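Local coordinates for surface layer protein (Geobacillus stearothermophilus, PDB 2RA1) that probably assembles with copies of itself into the bacterial surface layer, its N-terminal part, the piece modelled here, being linked to sugar binding, at residues S389-A394 against T403-L408; F335-L340 against T349-V354; Y77-N82 against R89-I94. All coordinates share one frame; numbering follows the deposited sequence.

Interaction 1. Residues S389-A394 against T403-L408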
loop_
_atom_site.group_PDB
_atom_site.type_symbol
_atom_site.label_atom_id
_atom_site.label_comp_id
_atom_site.label_asym_id
_atom_site.label_seq_id
_atom_site.Cartn_x
_atom_site.Cartn_y
_atom_site.Cartn_z
ATOM N N SER A 389 -15.553 52.276 -6.827
ATOM C CA SER A 389 -16.778 51.769 -6.202
ATOM C C SER A 389 -17.773 51.322 -7.256
ATOM O O SER A 389 -17.662 51.696 -8.428
ATOM C CB SER A 389 -17.458 52.835 -5.342
ATOM O OG SER A 389 -18.217 53.703 -6.168
ATOM N N VAL A 390 -18.747 50.517 -6.836
ATOM C CA VAL A 390 -19.917 50.238 -7.666
ATOM C C VAL A 390 -21.090 49.966 -6.751
ATOM O O VAL A 390 -20.915 49.706 -5.568
ATOM C CB VAL A 390 -19.713 49.031 -8.603
ATOM C CG1 VAL A 390 -18.498 49.257 -9.529
ATOM C CG2 VAL A 390 -19.557 47.741 -7.775
ATOM N N ILE A 391 -22.288 50.015 -7.309
ATOM C CA ILE A 391 -23.473 49.748 -6.534
ATOM C C ILE A 391 -24.200 48.541 -7.091
ATOM O O ILE A 391 -24.381 48.416 -8.292
ATOM C CB ILE A 391 -24.410 50.947 -6.549
ATOM C CG1 ILE A 391 -23.802 52.074 -5.706
ATOM C CG2 ILE A 391 -25.803 50.519 -6.032
ATOM C CD1 ILE A 391 -24.521 53.389 -5.850
ATOM N N VAL A 392 -24.594 47.634 -6.211
ATOM C CA VAL A 392 -25.176 46.383 -6.667
ATOM C C VAL A 392 -26.287 45.970 -5.715
ATOM O O VAL A 392 -26.351 46.429 -4.567
ATOM C CB VAL A 392 -24.127 45.264 -6.734
ATOM C CG1 VAL A 392 -23.083 45.562 -7.788
ATOM C CG2 VAL A 392 -23.442 45.122 -5.383
ATOM N N ASN A 393 -27.157 45.100 -6.211
ATOM C CA ASN A 393 -28.327 44.647 -5.472
ATOM C C ASN A 393 -28.661 43.209 -5.867
ATOM O O ASN A 393 -29.016 42.925 -7.009
ATOM C CB ASN A 393 -29.496 45.572 -5.781
ATOM C CG ASN A 393 -30.733 45.243 -4.980
ATOM O OD1 ASN A 393 -31.078 44.070 -4.772
ATOM N ND2 ASN A 393 -31.415 46.287 -4.523
ATOM N N ALA A 394 -28.515 42.284 -4.935
ATOM C CA ALA A 394 -28.906 40.915 -5.198
ATOM C C ALA A 394 -30.269 40.625 -4.551
ATOM O O ALA A 394 -30.499 40.926 -3.369
ATOM C CB ALA A 394 -27.843 39.944 -4.690
ATOM N N THR A 403 -30.516 42.066 -0.794
ATOM C CA THR A 403 -29.481 42.874 -0.134
ATOM C C THR A 403 -29.877 44.372 0.000
ATOM O O THR A 403 -29.336 45.094 0.842
ATOM C CB THR A 403 -28.111 42.795 -0.873
ATOM O OG1 THR A 403 -28.267 43.250 -2.208
ATOM C CG2 THR A 403 -27.561 41.395 -0.926
ATOM N N GLY A 404 -30.826 44.829 -0.815
ATOM C CA GLY A 404 -31.011 46.256 -1.016
ATOM C C GLY A 404 -29.815 46.772 -1.805
ATOM O O GLY A 404 -28.935 45.989 -2.180
ATOM N N ASN A 405 -29.759 48.080 -2.050
ATOM C CA ASN A 405 -28.618 48.673 -2.755
ATOM C C ASN A 405 -27.407 48.806 -1.854
ATOM O O ASN A 405 -27.485 49.329 -0.736
ATOM C CB ASN A 405 -28.974 50.028 -3.375
ATOM C CG ASN A 405 -29.856 49.887 -4.582
ATOM O OD1 ASN A 405 -29.886 48.833 -5.216
ATOM N ND2 ASN A 405 -30.605 50.935 -4.894
ATOM N N VAL A 406 -26.292 48.270 -2.325
ATOM C CA VAL A 406 -25.076 48.248 -1.522
ATOM C C VAL A 406 -23.961 48.812 -2.377
ATOM O O VAL A 406 -23.808 48.441 -3.541
ATOM C CB VAL A 406 -24.711 46.820 -1.059
ATOM C CG1 VAL A 406 -23.439 46.850 -0.238
ATOM C CG2 VAL A 406 -25.869 46.163 -0.254
ATOM N N ILE A 407 -23.206 49.738 -1.821
ATOM C CA ILE A 407 -22.061 50.263 -2.543
ATOM C C ILE A 407 -20.822 49.471 -2.125
ATOM O O ILE A 407 -20.493 49.406 -0.947
ATOM C CB ILE A 407 -21.908 51.807 -2.355
ATOM C CG1 ILE A 407 -20.624 52.313 -2.997
ATOM C CG2 ILE A 407 -21.919 52.190 -0.889
ATOM C CD1 ILE A 407 -20.685 53.792 -3.377
ATOM N N LEU A 408 -20.168 48.830 -3.091
ATOM C CA LEU A 408 -18.994 47.996 -2.802
ATOM C C LEU A 408 -17.743 48.663 -3.316
ATOM O O LEU A 408 -17.752 49.232 -4.414
ATOM C CB LEU A 408 -19.130 46.603 -3.437
ATOM C CG LEU A 408 -20.354 45.797 -2.985
ATOM C CD1 LEU A 408 -20.427 44.477 -3.710
ATOM C CD2 LEU A 408 -20.303 45.572 -1.495
#
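The V392 side chain overlaps the end of L408 at about a right angle, its CG2 methyl lying 3.5 Å from CD1 of L408. With V390 and V406 they share one face of the β-hairpin made by strands 389-397 and 406-410, and F335 and L340 pack against that face. On the other face CG1 of I391 reaches CB of I407. Between the faces the backbones pair in antiparallel fashion: V390 with L408 and V392 with V406 each exchange two N-H···O bonds.

Toward T403, side chains join in. CG of N393 stands anti to its backbone N (chi1 -176°), which carries ND2 across to OD1 of N405 at 3.0 Å. N405 OD1 lies in the N393 amide plane, yet N393 ND2 sits above the N405 carbonyl plane; the two amides are nearly perpendicular (85°). T403 is gripped twice by A394: its N donates to A394 O, and its OG1 accepts from A394 N at 2.9 Å while donating to G404 O at 2.8 Å. A valine in its place would probably leave A394 N without its acceptor and G404 O without its hydroxyl donor. Polar side-chain bonds thus join the backbone ones in holding T403-N405 to strand 389-397, the N393 amide and the T403 hydroxyl each adding a bond across the hairpin.

Interaction 2. Residues F335-L340 against T349-V354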
loop_
_atom_site.group_PDB
_atom_site.type_symbol
_atom_site.label_atom_id
_atom_site.label_comp_id
_atom_site.label_asym_id
_atom_site.label_seq_id
_atom_site.Cartn_x
_atom_site.Cartn_y
_atom_site.Cartn_z
ATOM N N PHE A 335 -23.803 40.097 0.630
ATOM C CA PHE A 335 -22.568 40.112 -0.127
ATOM C C PHE A 335 -21.445 39.640 0.788
ATOM O O PHE A 335 -21.416 39.972 1.982
ATOM C CB PHE A 335 -22.302 41.519 -0.663
ATOM C CG PHE A 335 -23.059 41.829 -1.919
ATOM C CD1 PHE A 335 -24.176 42.654 -1.893
ATOM C CD2 PHE A 335 -22.670 41.274 -3.127
ATOM C CE1 PHE A 335 -24.884 42.926 -3.054
ATOM C CE2 PHE A 335 -23.370 41.536 -4.292
ATOM C CZ PHE A 335 -24.494 42.358 -4.245
ATOM N N ASN A 336 -20.531 38.845 0.246
ATOM C CA ASN A 336 -19.541 38.197 1.093
ATOM C C ASN A 336 -18.529 39.177 1.670
ATOM O O ASN A 336 -18.039 38.995 2.790
ATOM C CB ASN A 336 -18.867 37.062 0.336
ATOM C CG ASN A 336 -19.843 36.017 -0.084
ATOM O OD1 ASN A 336 -20.921 35.904 0.496
ATOM N ND2 ASN A 336 -19.495 35.248 -1.102
ATOM N N PHE A 337 -18.231 40.228 0.922
ATOM C CA PHE A 337 -17.273 41.200 1.413
ATOM C C PHE A 337 -17.720 42.620 1.106
ATOM O O PHE A 337 -18.646 42.838 0.330
ATOM C CB PHE A 337 -15.902 40.937 0.792
ATOM C CG PHE A 337 -15.562 39.487 0.690
ATOM C CD1 PHE A 337 -15.731 38.801 -0.508
ATOM C CD2 PHE A 337 -15.064 38.803 1.789
ATOM C CE1 PHE A 337 -15.414 37.453 -0.602
ATOM C CE2 PHE A 337 -14.735 37.457 1.708
ATOM C CZ PHE A 337 -14.914 36.776 0.517
ATOM N N ASN A 338 -17.040 43.587 1.706
ATOM C CA ASN A 338 -17.334 44.991 1.446
ATOM C C ASN A 338 -16.740 45.462 0.121
ATOM O O ASN A 338 -16.781 46.649 -0.194
ATOM C CB ASN A 338 -16.852 45.881 2.610
ATOM C CG ASN A 338 -15.349 45.792 2.835
ATOM O OD1 ASN A 338 -14.683 44.903 2.302
ATOM N ND2 ASN A 338 -14.810 46.708 3.636
ATOM N N LYS A 339 -16.214 44.525 -0.662
ATOM C CA LYS A 339 -15.468 44.858 -1.871
ATOM C C LYS A 339 -15.528 43.804 -2.993
ATOM O O LYS A 339 -15.835 42.638 -2.767
ATOM C CB LYS A 339 -14.004 45.178 -1.527
ATOM C CG LYS A 339 -13.270 44.068 -0.774
ATOM C CD LYS A 339 -11.780 44.359 -0.677
ATOM C CE LYS A 339 -10.999 43.141 -0.189
ATOM N NZ LYS A 339 -9.564 43.177 -0.606
ATOM N N LEU A 340 -15.255 44.254 -4.214
ATOM C CA LEU A 340 -15.118 43.364 -5.350
ATOM C C LEU A 340 -13.751 43.593 -5.973
ATOM O O LEU A 340 -13.175 44.663 -5.797
ATOM C CB LEU A 340 -16.227 43.630 -6.374
ATOM C CG LEU A 340 -17.676 43.426 -5.900
ATOM C CD1 LEU A 340 -18.703 43.923 -6.952
ATOM C CD2 LEU A 340 -17.932 41.972 -5.526
ATOM N N THR A 349 -22.806 36.444 -8.688
ATOM C CA THR A 349 -23.304 35.278 -7.950
ATOM C C THR A 349 -22.217 34.624 -7.074
ATOM O O THR A 349 -22.514 33.881 -6.145
ATOM C CB THR A 349 -23.941 34.211 -8.883
ATOM O OG1 THR A 349 -22.952 33.702 -9.771
ATOM C CG2 THR A 349 -25.053 34.813 -9.708
ATOM N N LYS A 350 -20.957 34.913 -7.364
ATOM C CA LYS A 350 -19.857 34.341 -6.600
ATOM C C LYS A 350 -19.577 35.188 -5.370
ATOM O O LYS A 350 -18.683 34.872 -4.599
ATOM C CB LYS A 350 -18.602 34.293 -7.472
ATOM C CG LYS A 350 -18.808 33.615 -8.818
ATOM C CD LYS A 350 -18.694 32.101 -8.725
ATOM C CE LYS A 350 -19.561 31.397 -9.764
ATOM N NZ LYS A 350 -21.018 31.336 -9.391
ATOM N N TYR A 351 -20.329 36.276 -5.189
ATOM C CA TYR A 351 -19.999 37.214 -4.121
ATOM C C TYR A 351 -21.101 37.382 -3.134
ATOM O O TYR A 351 -21.114 38.296 -2.313
ATOM C CB TYR A 351 -19.582 38.557 -4.700
ATOM C CG TYR A 351 -18.220 38.428 -5.297
ATOM C CD1 TYR A 351 -18.059 38.054 -6.628
ATOM C CD2 TYR A 351 -17.092 38.586 -4.508
ATOM C CE1 TYR A 351 -16.801 37.888 -7.171
ATOM C CE2 TYR A 351 -15.836 38.418 -5.037
ATOM C CZ TYR A 351 -15.694 38.080 -6.371
ATOM O OH TYR A 351 -14.431 37.928 -6.889
ATOM N N VAL A 352 -22.027 36.458 -3.179
ATOM C CA VAL A 352 -23.233 36.665 -2.433
ATOM C C VAL A 352 -23.623 35.329 -1.778
ATOM O O VAL A 352 -23.428 34.258 -2.354
ATOM C CB VAL A 352 -24.274 37.250 -3.402
ATOM C CG1 VAL A 352 -25.182 36.157 -3.972
ATOM C CG2 VAL A 352 -25.020 38.384 -2.763
ATOM N N THR A 353 -24.107 35.389 -0.546
ATOM C CA THR A 353 -24.491 34.181 0.168
ATOM C C THR A 353 -25.955 34.241 0.594
ATOM O O THR A 353 -26.429 35.272 1.087
ATOM C CB THR A 353 -23.628 33.974 1.444
ATOM O OG1 THR A 353 -22.275 33.676 1.082
ATOM C CG2 THR A 353 -24.163 32.831 2.251
ATOM N N VAL A 354 -26.649 33.117 0.413
ATOM C CA VAL A 354 -28.050 32.970 0.773
ATOM C C VAL A 354 -28.226 31.943 1.903
ATOM O O VAL A 354 -27.655 30.860 1.872
ATOM C CB VAL A 354 -28.882 32.539 -0.451
ATOM C CG1 VAL A 354 -30.363 32.408 -0.096
ATOM C CG2 VAL A 354 -28.694 33.522 -1.577
HETATM O O HOH W 1 -16.944 34.829 -1.974
HETATM O O HOH W 2 -20.804 32.565 -2.069
#
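N336 and Y351 meet where the small antiparallel pairing of strands 332-335 and 352-355 runs out into loop. F335 and V352 form a non-hydrogen-bonded pair of that sheet, and the CG2 methyl of V352 sits over one face of the F335 ring, 3.9 Å from its centroid, in a CH-π contact offset toward the rim. The F335 ring also touches V392 and L408 of the neighbouring hairpin.

One residue on, N336 N donates to Y351 O at 2.7 Å, from above the carbonyl plane. CG of N336 stands anti to its own carbonyl carbon (chi1 -61°), and this folds the amide back over the Y351 carbonyl and on toward T353. Both ends of the amide are engaged: OD1 accepts from the T353 hydroxyl, tilted 28° from the carbonyl plane, while ND2 donates to two waters that in turn donate to K350 O and V352 O. Three partners therefore fix the rotation of the amide, and the waters extend its hold along the opposing backbone.

The Y351 ring meets L340 and F337 differently. F337 comes edge to edge, its CD1 4.2 Å from Y351 CD2. L340 instead brings a methyl in over one face, its CD2 nearly equidistant from two ring atoms, 3.6 Å from both CG and CD2 of Y351.

Interaction 3. Residues Y77-N82 against R89-I94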
loop_
_atom_site.group_PDB
_atom_site.type_symbol
_atom_site.label_atom_id
_atom_site.label_comp_id
_atom_site.label_asym_id
_atom_site.label_seq_id
_atom_site.Cartn_x
_atom_site.Cartn_y
_atom_site.Cartn_z
ATOM N N TYR A 77 38.136 -25.952 22.079
ATOM C CA TYR A 77 38.754 -25.304 20.934
ATOM C C TYR A 77 38.246 -25.786 19.592
ATOM O O TYR A 77 38.227 -25.028 18.640
ATOM C CB TYR A 77 40.270 -25.415 21.012
ATOM C CG TYR A 77 40.833 -24.548 22.096
ATOM C CD1 TYR A 77 41.020 -25.043 23.384
ATOM C CD2 TYR A 77 41.170 -23.230 21.842
ATOM C CE1 TYR A 77 41.540 -24.253 24.387
ATOM C CE2 TYR A 77 41.695 -22.428 22.828
ATOM C CZ TYR A 77 41.872 -22.945 24.101
ATOM O OH TYR A 77 42.380 -22.140 25.084
ATOM N N VAL A 78 37.826 -27.035 19.510
ATOM C CA VAL A 78 37.503 -27.579 18.212
ATOM C C VAL A 78 36.035 -27.929 18.049
ATOM O O VAL A 78 35.320 -27.258 17.310
ATOM C CB VAL A 78 38.503 -28.718 17.764
ATOM C CG1 VAL A 78 39.528 -29.018 18.835
ATOM C CG2 VAL A 78 37.784 -29.970 17.290
ATOM N N PHE A 79 35.561 -28.955 18.734
ATOM C CA PHE A 79 34.181 -29.351 18.529
ATOM C C PHE A 79 33.508 -29.868 19.789
ATOM O O PHE A 79 34.135 -30.553 20.602
ATOM C CB PHE A 79 34.083 -30.409 17.430
ATOM C CG PHE A 79 32.714 -31.035 17.335
ATOM C CD1 PHE A 79 31.707 -30.422 16.590
ATOM C CD2 PHE A 79 32.422 -32.210 18.015
ATOM C CE1 PHE A 79 30.443 -30.983 16.515
ATOM C CE2 PHE A 79 31.167 -32.779 17.943
ATOM C CZ PHE A 79 30.169 -32.167 17.194
ATOM N N LYS A 80 32.229 -29.526 19.942
ATOM C CA LYS A 80 31.360 -30.075 21.001
ATOM C C LYS A 80 29.875 -29.994 20.637
ATOM O O LYS A 80 29.399 -28.970 20.131
ATOM C CB LYS A 80 31.585 -29.359 22.328
ATOM C CG LYS A 80 30.918 -30.064 23.514
ATOM C CD LYS A 80 31.151 -29.309 24.798
ATOM C CE LYS A 80 30.752 -30.155 25.977
ATOM N NZ LYS A 80 29.947 -29.340 26.924
ATOM N N ALA A 81 29.136 -31.067 20.895
ATOM C CA ALA A 81 27.686 -31.032 20.700
ATOM C C ALA A 81 27.079 -29.974 21.620
ATOM O O ALA A 81 27.446 -29.889 22.800
ATOM C CB ALA A 81 27.084 -32.388 20.985
ATOM N N ASN A 82 26.171 -29.160 21.081
ATOM C CA ASN A 82 25.492 -28.116 21.866
ATOM C C ASN A 82 26.403 -27.244 22.716
ATOM O O ASN A 82 26.259 -27.181 23.919
ATOM C CB ASN A 82 24.408 -28.734 22.746
ATOM C CG ASN A 82 23.427 -29.550 21.944
ATOM O OD1 ASN A 82 22.690 -29.009 21.117
ATOM N ND2 ASN A 82 23.426 -30.865 22.162
ATOM N N ARG A 89 35.022 -23.799 19.575
ATOM C CA ARG A 89 35.285 -22.521 18.927
ATOM C C ARG A 89 35.430 -22.653 17.417
ATOM O O ARG A 89 34.755 -21.945 16.658
ATOM C CB ARG A 89 36.492 -21.827 19.544
ATOM C CG ARG A 89 36.333 -21.601 21.027
ATOM C CD ARG A 89 37.629 -21.145 21.665
ATOM N NE ARG A 89 37.463 -20.964 23.095
ATOM C CZ ARG A 89 38.314 -20.300 23.872
ATOM N NH1 ARG A 89 39.403 -19.744 23.352
ATOM N NH2 ARG A 89 38.063 -20.178 25.174
ATOM N N VAL A 90 36.274 -23.578 16.977
ATOM C CA VAL A 90 36.469 -23.793 15.545
ATOM C C VAL A 90 35.206 -24.243 14.791
ATOM O O VAL A 90 34.856 -23.663 13.769
ATOM C CB VAL A 90 37.646 -24.722 15.286
ATOM C CG1 VAL A 90 37.723 -25.115 13.816
ATOM C CG2 VAL A 90 38.903 -24.011 15.713
ATOM N N ALA A 91 34.513 -25.249 15.304
ATOM C CA ALA A 91 33.276 -25.711 14.667
ATOM C C ALA A 91 32.192 -24.632 14.608
ATOM O O ALA A 91 31.486 -24.525 13.617
ATOM C CB ALA A 91 32.746 -26.968 15.349
ATOM N N THR A 92 32.070 -23.821 15.654
ATOM C CA THR A 92 31.084 -22.750 15.632
ATOM C C THR A 92 31.439 -21.645 14.637
ATOM O O THR A 92 30.556 -21.086 13.977
ATOM C CB THR A 92 30.846 -22.114 17.019
ATOM O OG1 THR A 92 32.082 -21.608 17.556
ATOM C CG2 THR A 92 30.176 -23.115 17.971
ATOM N N TYR A 93 32.731 -21.329 14.559
ATOM C CA TYR A 93 33.243 -20.380 13.588
ATOM C C TYR A 93 32.990 -20.857 12.167
ATOM O O TYR A 93 32.506 -20.091 11.334
ATOM C CB TYR A 93 34.747 -20.150 13.745
ATOM C CG TYR A 93 35.287 -19.343 12.584
ATOM C CD1 TYR A 93 35.293 -17.957 12.632
ATOM C CD2 TYR A 93 35.734 -19.961 11.428
ATOM C CE1 TYR A 93 35.758 -17.214 11.585
ATOM C CE2 TYR A 93 36.202 -19.218 10.356
ATOM C CZ TYR A 93 36.205 -17.843 10.438
ATOM O OH TYR A 93 36.652 -17.072 9.390
ATOM N N ILE A 94 33.331 -22.117 11.889
ATOM C CA ILE A 94 33.110 -22.658 10.556
ATOM C C ILE A 94 31.647 -22.502 10.153
ATOM O O ILE A 94 31.351 -21.957 9.089
ATOM C CB ILE A 94 33.579 -24.120 10.419
ATOM C CG1 ILE A 94 35.110 -24.175 10.433
ATOM C CG2 ILE A 94 33.081 -24.734 9.109
ATOM C CD1 ILE A 94 35.679 -25.578 10.650
#
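Y77 and R89 lie side by side and point the same way, the arginine running alongside the tyrosine ring. R89 is extended from CG to NE, which takes its guanidinium out to the far half of the ring, where NH1 comes 3.6 Å from Y77 CE2. The two planes are 48° apart, so this is no flat stack: CZ of Y77 stands over one face of the guanidinium, offset toward its rim. R89 NE is held by G86 O, and Y18 and Y144 make cation-π contacts with the same arginine, placing its charge among aromatic rings.

F79 meets the helix differently. Its CG is anti to the backbone N (chi1 170°), and the ring presents an edge to A91, whose CB lies near the ring plane, 3.8 Å from CD1. Between these side chains the backbone makes the join. V90 N donates to Y77 O at 2.9 Å, and A91 N donates to V78 O at 3.0 Å. V90 CG2 also packs against Y77 O.

These donors are amides of the first turn of helix 89-115, which have no acceptor from earlier in their own helix; the carbonyls of Y77 and V78 supply one. The two bonds join the end of helix 63-77 to the start of helix 89-115, within the coiled-coil α-helical N-terminal part of SbsC.

In the fold
Going from the N terminus, interaction 3 comes first and closes the loop between helices 63-77 and 89-115 in the helical part. The chain then runs through the remaining helices and a seven-stranded antiparallel sheet before interaction 2 closes a short excursion between strands 332-335 and 352-355. Interaction 1 closes the turn of the hairpin 389-397/406-410. The three lie in series; none nests or crosses. Interactions 1 and 2 touch, V392 and T403 meeting F335 and L408 meeting L340, and strand 339-340 borders 406-410, so together they tie the small two-stranded sheet to the four-stranded one at the C-terminal end of this fragment. Interaction 3 is remote, its centre about 86 Å from that of interaction 2.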